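Local coordinates for 3,4-dihydroxybenzoate decarboxylase (Enterobacter cloacae, PDB 5NY5), which probably catalyses the decarboxylation of 3,4-dihydroxybenzoic acid, and in reverse the para-carboxylation of catechols, as a prenylated-FMN-dependent, metal-binding enzyme of the UbiD family, at residues S113-C117 / I258-I264; Y123-F129 / V306-T310; F148-G152 / L317-V321. One frame throughout, in Å; residues are numbered along the deposited sequence.

Interaction 1: S113-C117 / I258-I264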
loop_
_atom_site.group_PDB
_atom_site.type_symbol
_atom_site.label_atom_id
_atom_site.label_comp_id
_atom_site.label_asym_id
_atom_site.label_seq_id
_atom_site.Cartn_x
_atom_site.Cartn_y
_atom_site.Cartn_z
ATOM N N SER A 113 -46.892 49.714 -8.712
ATOM C CA SER A 113 -48.250 49.408 -8.281
ATOM C C SER A 113 -48.369 47.967 -7.799
ATOM O O SER A 113 -49.142 47.675 -6.881
ATOM C CB SER A 113 -49.223 49.678 -9.429
ATOM O OG SER A 113 -50.534 49.240 -9.125
ATOM N N GLN A 114 -47.598 47.056 -8.391
ATOM C CA GLN A 114 -47.678 45.627 -8.107
ATOM C C GLN A 114 -46.444 45.122 -7.366
ATOM O O GLN A 114 -46.111 43.938 -7.432
ATOM C CB GLN A 114 -47.869 44.834 -9.397
ATOM C CG GLN A 114 -49.267 44.872 -9.995
ATOM C CD GLN A 114 -49.343 44.047 -11.266
ATOM O OE1 GLN A 114 -48.878 44.475 -12.322
ATOM N NE2 GLN A 114 -49.908 42.848 -11.165
ATOM N N ALA A 115 -45.766 46.013 -6.648
ATOM C CA ALA A 115 -44.515 45.713 -5.955
ATOM C C ALA A 115 -44.728 45.879 -4.454
ATOM O O ALA A 115 -44.398 46.929 -3.880
ATOM C CB ALA A 115 -43.379 46.610 -6.440
ATOM N N PRO A 116 -45.269 44.863 -3.781
ATOM C CA PRO A 116 -45.408 44.943 -2.318
ATOM C C PRO A 116 -44.104 45.239 -1.609
ATOM O O PRO A 116 -44.116 45.835 -0.527
ATOM C CB PRO A 116 -45.947 43.557 -1.946
ATOM C CG PRO A 116 -46.599 43.061 -3.181
ATOM C CD PRO A 116 -45.804 43.602 -4.320
ATOM N N CYS A 117 -42.971 44.848 -2.200
ATOM C CA CYS A 117 -41.683 45.113 -1.575
ATOM C C CYS A 117 -41.464 46.601 -1.344
ATOM O O CYS A 117 -40.776 46.980 -0.394
ATOM C CB CYS A 117 -40.554 44.533 -2.427
ATOM S SG CYS A 117 -40.175 45.457 -3.930
ATOM N N ILE A 258 -36.797 42.154 -6.634
ATOM C CA ILE A 258 -37.898 41.199 -6.561
ATOM C C ILE A 258 -39.136 41.922 -6.049
ATOM O O ILE A 258 -39.149 42.443 -4.928
ATOM C CB ILE A 258 -37.536 40.010 -5.664
ATOM C CG1 ILE A 258 -36.325 39.265 -6.228
ATOM C CG2 ILE A 258 -38.721 39.068 -5.522
ATOM C CD1 ILE A 258 -36.557 38.671 -7.595
ATOM N N ALA A 259 -40.186 41.955 -6.873
ATOM C CA ALA A 259 -41.373 42.732 -6.534
ATOM C C ALA A 259 -42.086 42.167 -5.312
ATOM O O ALA A 259 -42.587 42.926 -4.476
ATOM C CB ALA A 259 -42.321 42.789 -7.730
ATOM N N ARG A 260 -42.140 40.843 -5.190
ATOM C CA ARG A 260 -42.848 40.187 -4.100
ATOM C C ARG A 260 -41.979 39.980 -2.866
ATOM O O ARG A 260 -42.404 39.294 -1.933
ATOM C CB ARG A 260 -43.402 38.840 -4.569
ATOM C CG ARG A 260 -44.327 38.934 -5.768
ATOM C CD ARG A 260 -45.641 39.582 -5.401
ATOM N NE ARG A 260 -46.498 38.674 -4.650
ATOM C CZ ARG A 260 -47.652 39.028 -4.097
ATOM N NH1 ARG A 260 -48.084 40.275 -4.209
ATOM N NH2 ARG A 260 -48.371 38.137 -3.431
ATOM N N ALA A 261 -40.783 40.557 -2.837
ATOM C CA ALA A 261 -39.867 40.322 -1.735
ATOM C C ALA A 261 -40.351 41.009 -0.462
ATOM O O ALA A 261 -41.221 41.883 -0.483
ATOM C CB ALA A 261 -38.467 40.813 -2.091
ATOM N N GLU A 262 -39.769 40.596 0.664
ATOM C CA GLU A 262 -40.094 41.212 1.945
ATOM C C GLU A 262 -39.272 42.472 2.179
ATOM O O GLU A 262 -39.822 43.524 2.521
ATOM C CB GLU A 262 -39.875 40.211 3.081
ATOM C CG GLU A 262 -40.939 39.132 3.178
ATOM C CD GLU A 262 -42.219 39.629 3.821
ATOM O OE1 GLU A 262 -42.140 40.507 4.705
ATOM O OE2 GLU A 262 -43.305 39.145 3.441
ATOM N N ILE A 263 -37.954 42.386 2.005
ATOM C CA ILE A 263 -37.049 43.506 2.234
ATOM C C ILE A 263 -36.098 43.619 1.052
ATOM O O ILE A 263 -35.645 42.606 0.507
ATOM C CB ILE A 263 -36.257 43.343 3.549
ATOM C CG1 ILE A 263 -37.205 43.101 4.722
ATOM C CG2 ILE A 263 -35.399 44.569 3.818
ATOM C CD1 ILE A 263 -36.511 43.024 6.055
ATOM N N ILE A 264 -35.799 44.854 0.655
ATOM C CA ILE A 264 -34.850 45.142 -0.413
ATOM C C ILE A 264 -33.806 46.108 0.123
ATOM O O ILE A 264 -34.142 47.087 0.797
ATOM C CB ILE A 264 -35.542 45.746 -1.653
ATOM C CG1 ILE A 264 -36.691 44.855 -2.119
ATOM C CG2 ILE A 264 -34.535 45.949 -2.777
ATOM C CD1 ILE A 264 -36.242 43.512 -2.604
#
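Cys117 N donates to Ala259 O at 3.0 Å in a fairly straight bond (158° at the hydrogen). The neighbouring residue, Pro116, has no N-H to offer and meets the same oxygen through its ring, CD lying 3.3 Å from Ala259 O. The carbonyl is presented by the type I turn Ile258-Ala261, closed by Ala261 N on Ile258 O. Cys117 also packs through its CB, which lies 3.9 Å from Ile264 CG1. The methyl of Ala261 adds a looser apolar contact to the same carbon. A chi1 of 75° sets SG of Cys117 between its backbone N and carbonyl carbon, 4.0 Å from Ile264 CG1. Arg260 starts out away from the loop, but bends at chi2 and chi3 bring its NH1 back to 3.3 Å from Pro116 CG, while NH2 forms a salt bridge with Asp7 and a hydrogen bond to Asn6. Val248 of strand 246-249 touches both Ala115 and Cys117. Strand 263-269, entered through a classic beta bulge where Glu262 and Ile263 both face Met210, runs between strands 204-210 and 303-311.

Interaction 2: Y123-F129 / V306-T310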
loop_
_atom_site.group_PDB
_atom_site.type_symbol
_atom_site.label_atom_id
_atom_site.label_comp_id
_atom_site.label_asym_id
_atom_site.label_seq_id
_atom_site.Cartn_x
_atom_site.Cartn_y
_atom_site.Cartn_z
ATOM N N TYR A 123 -34.686 56.180 2.397
ATOM C CA TYR A 123 -33.524 56.666 1.667
ATOM C C TYR A 123 -32.359 56.903 2.618
ATOM O O TYR A 123 -32.544 57.365 3.748
ATOM C CB TYR A 123 -33.858 57.955 0.918
ATOM C CG TYR A 123 -34.863 57.778 -0.196
ATOM C CD1 TYR A 123 -34.490 57.225 -1.412
ATOM C CD2 TYR A 123 -36.184 58.172 -0.033
ATOM C CE1 TYR A 123 -35.404 57.064 -2.433
ATOM C CE2 TYR A 123 -37.105 58.017 -1.050
ATOM C CZ TYR A 123 -36.711 57.461 -2.247
ATOM O OH TYR A 123 -37.631 57.308 -3.258
ATOM N N ALA A 124 -31.153 56.584 2.152
ATOM C CA ALA A 124 -29.960 56.700 2.980
ATOM C C ALA A 124 -29.421 58.120 3.063
ATOM O O ALA A 124 -28.554 58.383 3.902
ATOM C CB ALA A 124 -28.862 55.770 2.460
ATOM N N ASP A 125 -29.900 59.037 2.220
ATOM C CA ASP A 125 -29.453 60.421 2.303
ATOM C C ASP A 125 -30.015 61.148 3.518
ATOM O O ASP A 125 -29.548 62.250 3.828
ATOM C CB ASP A 125 -29.820 61.177 1.022
ATOM C CG ASP A 125 -31.252 60.936 0.588
ATOM O OD1 ASP A 125 -32.086 60.581 1.446
ATOM O OD2 ASP A 125 -31.542 61.106 -0.616
ATOM N N ASP A 126 -30.993 60.570 4.201
ATOM C CA ASP A 126 -31.475 61.147 5.449
ATOM C C ASP A 126 -30.374 61.066 6.503
ATOM O O ASP A 126 -29.776 59.999 6.685
ATOM C CB ASP A 126 -32.723 60.409 5.930
ATOM C CG ASP A 126 -33.370 61.072 7.129
ATOM O OD1 ASP A 126 -32.805 60.990 8.239
ATOM O OD2 ASP A 126 -34.456 61.665 6.963
ATOM N N PRO A 127 -30.074 62.159 7.210
ATOM C CA PRO A 127 -28.997 62.106 8.212
ATOM C C PRO A 127 -29.315 61.223 9.403
ATOM O O PRO A 127 -28.384 60.739 10.056
ATOM C CB PRO A 127 -28.834 63.573 8.629
ATOM C CG PRO A 127 -30.159 64.193 8.341
ATOM C CD PRO A 127 -30.683 63.496 7.117
ATOM N N ASP A 128 -30.590 60.998 9.710
ATOM C CA ASP A 128 -30.983 60.104 10.789
ATOM C C ASP A 128 -31.122 58.658 10.334
ATOM O O ASP A 128 -31.565 57.813 11.117
ATOM C CB ASP A 128 -32.295 60.580 11.417
ATOM C CG ASP A 128 -32.160 61.929 12.091
ATOM O OD1 ASP A 128 -31.134 62.156 12.764
ATOM O OD2 ASP A 128 -33.077 62.765 11.942
ATOM N N PHE A 129 -30.756 58.358 9.090
ATOM C CA PHE A 129 -30.812 56.988 8.603
ATOM C C PHE A 129 -29.756 56.136 9.294
ATOM O O PHE A 129 -28.617 56.565 9.492
ATOM C CB PHE A 129 -30.608 56.955 7.089
ATOM C CG PHE A 129 -30.603 55.573 6.505
ATOM C CD1 PHE A 129 -29.412 54.899 6.295
ATOM C CD2 PHE A 129 -31.788 54.949 6.163
ATOM C CE1 PHE A 129 -29.405 53.628 5.758
ATOM C CE2 PHE A 129 -31.787 53.679 5.625
ATOM C CZ PHE A 129 -30.593 53.019 5.422
ATOM N N VAL A 306 -25.250 51.464 0.888
ATOM C CA VAL A 306 -26.684 51.404 0.640
ATOM C C VAL A 306 -27.209 52.795 0.321
ATOM O O VAL A 306 -26.833 53.788 0.958
ATOM C CB VAL A 306 -27.415 50.785 1.844
ATOM C CG1 VAL A 306 -27.081 51.533 3.115
ATOM C CG2 VAL A 306 -28.919 50.780 1.612
ATOM N N LYS A 307 -28.066 52.877 -0.695
ATOM C CA LYS A 307 -28.742 54.119 -1.042
ATOM C C LYS A 307 -30.173 54.169 -0.539
ATOM O O LYS A 307 -30.654 55.246 -0.173
ATOM C CB LYS A 307 -28.734 54.323 -2.560
ATOM C CG LYS A 307 -27.343 54.435 -3.155
ATOM C CD LYS A 307 -26.564 55.561 -2.502
ATOM C CE LYS A 307 -25.149 55.643 -3.045
ATOM N NZ LYS A 307 -24.363 56.718 -2.381
ATOM N N ALA A 308 -30.860 53.032 -0.504
ATOM C CA ALA A 308 -32.222 52.979 -0.005
ATOM C C ALA A 308 -32.514 51.579 0.509
ATOM O O ALA A 308 -32.009 50.589 -0.024
ATOM C CB ALA A 308 -33.236 53.364 -1.087
ATOM N N VAL A 309 -33.329 51.510 1.558
ATOM C CA VAL A 309 -33.877 50.254 2.050
ATOM C C VAL A 309 -35.367 50.251 1.747
ATOM O O VAL A 309 -36.042 51.276 1.891
ATOM C CB VAL A 309 -33.613 50.055 3.554
ATOM C CG1 VAL A 309 -34.064 48.673 3.994
ATOM C CG2 VAL A 309 -32.143 50.250 3.857
ATOM N N THR A 310 -35.876 49.099 1.324
ATOM C CA THR A 310 -37.218 48.998 0.771
ATOM C C THR A 310 -37.869 47.724 1.284
ATOM O O THR A 310 -37.307 46.636 1.134
ATOM C CB THR A 310 -37.155 49.014 -0.763
ATOM O OG1 THR A 310 -37.141 50.370 -1.228
ATOM C CG2 THR A 310 -38.316 48.282 -1.377
#
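The Phe129 ring meets strand 306-310 by its edge: Val309 CG2 lies in the ring plane, 3.5 Å from CZ, and the two side chains cross at about a right angle. Val306 reaches the same ring obliquely, CG1 to CE1 at 4.1 Å. One face of the ring is occupied from within its own segment by Ala124 CA, 3.7 Å above the plane and displaced toward the rim. Phe129 already heads for the strand from its CB, and its chi1 of 178° carries the ring out past Ala124 CA to the valines. The second ring, Tyr123, has Lys307 O at its edge, while Ala308 CB comes up obliquely to 4.1 Å from CD1.

Between the two rings a single backbone bond ties loop to strand. Ala124 N gives its hydrogen to Lys307 O at 2.7 Å, straight at the hydrogen (161°) but from above the carbonyl plane, not along a lone pair. The methyl of Ala124 follows its nitrogen inward, CB standing 3.2 Å from Val306 O.

The loop doubles back through two type I turns that share Asp126. Within the second, Asp126 OD1 accepts from Asp128 N at 2.7 Å, an Asx turn, and the chain then delivers Phe129 to Val306 and Val309 beside Leu134 of helix 131-134. Ala308, which forms an antiparallel non-hydrogen-bonded pair with Tyr123, also belongs with Lys307 to a classic beta bulge facing Glu266 of strand 263-269. Such a strand end, leaving a curled antiparallel sheet, suits the flavin-binding split-barrel domain expected of UbiD enzymes.

Interaction 3: F148-G152 / L317-V321; sequences FFCLG and LQTLV
Apolar contacts do most of the work, and Leu320 shares itself between two neighbours: its CD1 lies 3.7 Å from Cys150 CB, and its other methyl, CD2, lies 3.7 Å from Leu151 CD2. The two leucines cross obliquely. Leu320 takes a chi1 of 49°, with CG between the backbone N and the carbonyl carbon, which turns its end back to the opposing strand. At the start of 317-321, Leu317 CD1 comes to the edge of the Phe149 ring, near its plane and 3.9 Å from CE1, the side chains meeting at about a right angle.

A second group sets side chain against backbone or polar atom. Leu151 CD1 rests on the peptide of Thr319, 3.7 Å from its carbonyl carbon, and grazes Gln318 CG. Thr319 turns its hydroxyl toward Cys150 on the other strand, OG1 standing 3.4 Å from Cys150 CB.

The underlying geometry is that of two strands from different sheets packed nearly orthogonally: 148-152 and 317-319 run at 84° to each other, with axes 6.1 Å apart at closest approach. The first belongs to the curled antiparallel sheet of the flavin-binding domain, the second to the small mixed sheet that includes strand 70-73. The backbone departs from extended form at Cys150 (psi -7°), which is consistent with it and Leu151 both pointing to the crossing strand.

Polar groups find partners outside the pair: Leu151 O accepts from Tyr217 OH, and Gln318 OE1 receives a weak bond from Leu212 N. Leu151 lies about 5 Å, side chain to side chain, from Ile169, and Cys150 as far from Arg171, both prenylated-FMN-binding residues of this enzyme, although the cofactor is not bound in this chain. Helix 324-346 packs on Leu151 through Leu330.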
loop_
_atom_site.group_PDB
_atom_site.type_symbol
_atom_site.label_atom_id
_atom_site.label_comp_id
_atom_site.label_asym_id
_atom_site.label_seq_id
_atom_site.Cartn_x
_atom_site.Cartn_y
_atom_site.Cartn_z
ATOM N N PHE A 148 -25.156 39.732 10.503
ATOM C CA PHE A 148 -25.077 39.131 9.179
ATOM C C PHE A 148 -26.462 38.974 8.571
ATOM O O PHE A 148 -27.414 38.601 9.261
ATOM C CB PHE A 148 -24.405 37.748 9.237
ATOM C CG PHE A 148 -22.951 37.752 8.861
ATOM C CD1 PHE A 148 -22.569 37.747 7.532
ATOM C CD2 PHE A 148 -21.968 37.731 9.835
ATOM C CE1 PHE A 148 -21.233 37.741 7.181
ATOM C CE2 PHE A 148 -20.630 37.724 9.493
ATOM C CZ PHE A 148 -20.263 37.730 8.163
ATOM N N PHE A 149 -26.562 39.263 7.278
ATOM C CA PHE A 149 -27.651 38.781 6.440
ATOM C C PHE A 149 -27.116 37.608 5.633
ATOM O O PHE A 149 -26.077 37.731 4.977
ATOM C CB PHE A 149 -28.175 39.871 5.502
ATOM C CG PHE A 149 -28.673 41.100 6.204
ATOM C CD1 PHE A 149 -29.926 41.118 6.792
ATOM C CD2 PHE A 149 -27.900 42.246 6.257
ATOM C CE1 PHE A 149 -30.388 42.249 7.433
ATOM C CE2 PHE A 149 -28.356 43.380 6.897
ATOM C CZ PHE A 149 -29.602 43.381 7.484
ATOM N N CYS A 150 -27.810 36.474 5.684
ATOM C CA CYS A 150 -27.289 35.251 5.097
ATOM C C CYS A 150 -28.062 34.760 3.883
ATOM O O CYS A 150 -27.613 33.811 3.233
ATOM C CB CYS A 150 -27.250 34.137 6.152
ATOM S SG CYS A 150 -26.174 34.506 7.548
ATOM N N LEU A 151 -29.195 35.369 3.556
ATOM C CA LEU A 151 -30.005 34.952 2.416
ATOM C C LEU A 151 -30.360 36.153 1.551
ATOM O O LEU A 151 -31.521 36.398 1.215
ATOM C CB LEU A 151 -31.255 34.212 2.885
ATOM C CG LEU A 151 -30.993 32.852 3.534
ATOM C CD1 LEU A 151 -32.278 32.244 4.070
ATOM C CD2 LEU A 151 -30.327 31.914 2.540
ATOM N N GLY A 152 -29.344 36.925 1.179
ATOM C CA GLY A 152 -29.542 38.046 0.287
ATOM C C GLY A 152 -29.422 37.652 -1.170
ATOM O O GLY A 152 -28.325 37.347 -1.648
ATOM N N LEU A 317 -38.005 39.557 8.280
ATOM C CA LEU A 317 -36.576 39.396 8.032
ATOM C C LEU A 317 -36.257 37.906 8.012
ATOM O O LEU A 317 -36.355 37.230 9.040
ATOM C CB LEU A 317 -35.753 40.125 9.091
ATOM C CG LEU A 317 -34.237 40.059 8.907
ATOM C CD1 LEU A 317 -33.857 40.478 7.500
ATOM C CD2 LEU A 317 -33.532 40.934 9.927
ATOM N N GLN A 318 -35.885 37.391 6.844
ATOM C CA GLN A 318 -35.561 35.981 6.672
ATOM C C GLN A 318 -34.052 35.789 6.618
ATOM O O GLN A 318 -33.352 36.520 5.911
ATOM C CB GLN A 318 -36.201 35.418 5.401
ATOM C CG GLN A 318 -35.867 33.962 5.138
ATOM C CD GLN A 318 -36.551 33.417 3.902
ATOM O OE1 GLN A 318 -37.054 34.171 3.073
ATOM N NE2 GLN A 318 -36.576 32.098 3.774
ATOM N N THR A 319 -33.560 34.808 7.366
ATOM C CA THR A 319 -32.157 34.417 7.339
ATOM C C THR A 319 -32.080 32.941 7.713
ATOM O O THR A 319 -33.098 32.244 7.761
ATOM C CB THR A 319 -31.323 35.311 8.265
ATOM O OG1 THR A 319 -29.931 35.012 8.099
ATOM C CG2 THR A 319 -31.715 35.097 9.718
ATOM N N LEU A 320 -30.869 32.451 7.965
ATOM C CA LEU A 320 -30.667 31.063 8.347
ATOM C C LEU A 320 -29.850 31.001 9.629
ATOM O O LEU A 320 -29.289 31.998 10.088
ATOM C CB LEU A 320 -29.983 30.259 7.229
ATOM C CG LEU A 320 -28.723 30.798 6.541
ATOM C CD1 LEU A 320 -27.491 30.709 7.426
ATOM C CD2 LEU A 320 -28.484 30.065 5.232
ATOM N N VAL A 321 -29.789 29.803 10.203
ATOM C CA VAL A 321 -28.994 29.521 11.391
ATOM C C VAL A 321 -28.211 28.241 11.138
ATOM O O VAL A 321 -28.769 27.257 10.643
ATOM C CB VAL A 321 -29.871 29.379 12.650
ATOM C CG1 VAL A 321 -29.045 28.901 13.830
ATOM C CG2 VAL A 321 -30.551 30.699 12.979
#

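In the fold
Followed from the N terminus, the chain enters all three contacts by their first segments, 113-117, 123-129 and 148-152, before it completes any of them at 258-264, 306-310 and 317-321. Every pair of contacts therefore crosses and none nests; the loops they close span 140, 176 and 164 intervening residues. Interaction 1 fastens the incoming chain to the turn leading into strand 263-269 of the antiparallel sheet, interaction 2 to the neighbouring strand 303-311. Interaction 3 joins that sheet to the mixed one through strand 316-319. Ile263 CD1 packs on Leu317 CD1 at 4.0 Å, linking interactions 1 and 3, whereas interactions 2 and 3 stay about 8 Å apart at their nearest atoms.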